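Local coordinates for PilZ domain-containing protein (Legionella pneumophila subsp. pneumophila, PDB 4Q63) that is of unknown function but may bind the second messenger cyclic di-GMP, at residues N25-I29 against V39-K43. Residues are numbered along the deposited sequence; the frame is centred on the assembly and turned at random.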
loop_
_atom_site.group_PDB
_atom_site.type_symbol
_atom_site.label_atom_id
_atom_site.label_comp_id
_atom_site.label_asym_id
_atom_site.label_seq_id
_atom_site.Cartn_x
_atom_site.Cartn_y
_atom_site.Cartn_z
ATOM N N ASN A 25 5.662 5.656 11.318
ATOM C CA ASN A 25 6.460 6.544 10.475
ATOM C C ASN A 25 5.917 6.541 9.047
ATOM O O ASN A 25 5.747 5.483 8.444
ATOM C CB ASN A 25 7.931 6.131 10.496
ATOM C CG ASN A 25 8.548 6.257 11.876
ATOM O OD1 ASN A 25 9.241 7.231 12.172
ATOM N ND2 ASN A 25 8.290 5.273 12.732
ATOM N N SER A 26 5.631 7.725 8.517
ATOM C CA SER A 26 4.946 7.825 7.237
ATOM C C SER A 26 5.858 7.452 6.080
ATOM O O SER A 26 7.053 7.738 6.094
ATOM C CB SER A 26 4.390 9.232 7.029
ATOM O OG SER A 26 5.394 10.089 6.539
ATOM N N ILE A 27 5.284 6.812 5.071
ATOM C CA ILE A 27 6.030 6.476 3.880
ATOM C C ILE A 27 5.280 6.901 2.622
ATOM O O ILE A 27 4.049 6.928 2.592
ATOM C CB ILE A 27 6.335 4.972 3.827
ATOM C CG1 ILE A 27 5.050 4.166 3.977
ATOM C CG2 ILE A 27 7.297 4.584 4.938
ATOM C CD1 ILE A 27 4.885 3.128 2.907
ATOM N N GLU A 28 6.034 7.227 1.577
ATOM C CA GLU A 28 5.446 7.661 0.318
ATOM C C GLU A 28 5.017 6.455 -0.508
ATOM O O GLU A 28 5.849 5.621 -0.876
ATOM C CB GLU A 28 6.460 8.500 -0.456
ATOM C CG GLU A 28 5.871 9.358 -1.547
ATOM C CD GLU A 28 6.931 10.214 -2.218
ATOM O OE1 GLU A 28 6.562 11.144 -2.958
ATOM O OE2 GLU A 28 8.139 9.961 -1.989
ATOM N N ILE A 29 3.714 6.360 -0.775
ATOM C CA ILE A 29 3.162 5.326 -1.652
ATOM C C ILE A 29 2.894 5.899 -3.036
ATOM O O ILE A 29 2.230 6.931 -3.172
ATOM C CB ILE A 29 1.836 4.743 -1.111
ATOM C CG1 ILE A 29 2.107 3.757 0.028
ATOM C CG2 ILE A 29 1.060 4.065 -2.238
ATOM C CD1 ILE A 29 1.250 2.508 -0.015
ATOM N N VAL A 39 6.491 1.691 -2.984
ATOM C CA VAL A 39 6.807 2.772 -2.053
ATOM C C VAL A 39 8.222 3.333 -2.305
ATOM O O VAL A 39 9.063 2.675 -2.933
ATOM C CB VAL A 39 6.686 2.321 -0.589
ATOM C CG1 VAL A 39 5.266 1.789 -0.312
ATOM C CG2 VAL A 39 7.723 1.248 -0.257
ATOM N N VAL A 40 8.477 4.541 -1.816
ATOM C CA VAL A 40 9.779 5.167 -2.010
ATOM C C VAL A 40 10.706 4.929 -0.823
ATOM O O VAL A 40 10.314 5.117 0.328
ATOM C CB VAL A 40 9.631 6.667 -2.232
ATOM C CG1 VAL A 40 10.981 7.284 -2.706
ATOM C CG2 VAL A 40 8.525 6.922 -3.252
ATOM N N LYS A 41 11.944 4.528 -1.112
ATOM C CA LYS A 41 12.938 4.264 -0.074
ATOM C C LYS A 41 13.309 5.527 0.708
ATOM O O LYS A 41 13.480 6.598 0.126
ATOM C CB LYS A 41 14.189 3.634 -0.701
ATOM C CG LYS A 41 15.392 3.522 0.224
ATOM C CD LYS A 41 16.574 2.892 -0.502
ATOM C CE LYS A 41 17.702 2.553 0.460
ATOM N NZ LYS A 41 18.744 1.698 -0.177
ATOM N N GLN A 42 13.432 5.397 2.026
ATOM C CA GLN A 42 13.885 6.508 2.865
ATOM C C GLN A 42 15.201 6.187 3.571
ATOM O O GLN A 42 15.818 5.154 3.305
ATOM C CB GLN A 42 12.819 6.881 3.890
ATOM C CG GLN A 42 11.588 7.500 3.276
ATOM C CD GLN A 42 10.372 7.362 4.163
ATOM O OE1 GLN A 42 10.299 6.461 5.002
ATOM N NE2 GLN A 42 9.407 8.252 3.981
ATOM N N LYS A 43 15.623 7.079 4.466
ATOM C CA LYS A 43 16.874 6.904 5.198
ATOM C C LYS A 43 16.831 5.621 6.014
ATOM O O LYS A 43 17.719 4.773 5.911
ATOM C CB LYS A 43 17.138 8.092 6.122
ATOM C CG LYS A 43 18.558 8.146 6.658
ATOM C CD LYS A 43 18.664 9.060 7.865
ATOM C CE LYS A 43 18.187 10.464 7.545
ATOM N NZ LYS A 43 18.284 11.357 8.733
HETATM O O HOH W 1 8.875 7.035 1.580
#
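Val40 N donates to Glu28 O (3.0 Å), and this bond is the last direct backbone link before the two strands of this antiparallel hairpin splay apart. The same oxygen receives a CA-H...O contact from Val39 CA at 3.2 Å. Next to it, Ile29 and Val39 form a non-hydrogen-bonded pair whose side chains share one face of the sheet. Val39 CG1 is the hub there: it meets Ile29 CG1 at 3.7 Å and Ile27 CD1 at 3.5 Å. In Ile27, chi1 of 54° sets CG1 between the backbone N and the carbonyl carbon, and the turn about chi2 then carries CD1 to Val39. Branched aliphatic residues suit this place, since they favour extended backbone, and Ile29 and Val39 are buried. Exposed Glu28 lies alongside Val40, pointing the same way, and brings OE2 to 3.3 Å from Val40 CG2, with CB and CG against the same methyl.

Where the strands diverge, a water takes over the pairing, accepting from Glu28 N (2.8 Å) and donating to Val40 O (2.7 Å). Farther out, the amide of Gln42 stands in for a backbone group: NE2 donates to Ser26 O at 3.2 Å, nearly straight at 165° and with the oxygen in the amide plane. A long, polar glutamine can span a gap that main chain no longer closes.

This is the fraying open end of the hairpin made by strands 25-33 and 36-40. Ile27 and Ile29 continue onto Ala20 of strand 18-22 and Leu52 and Leu54 of strand 49-56, while Val39 packs on Ile75 and Leu77 of strand 74-79, within the curled antiparallel sheet.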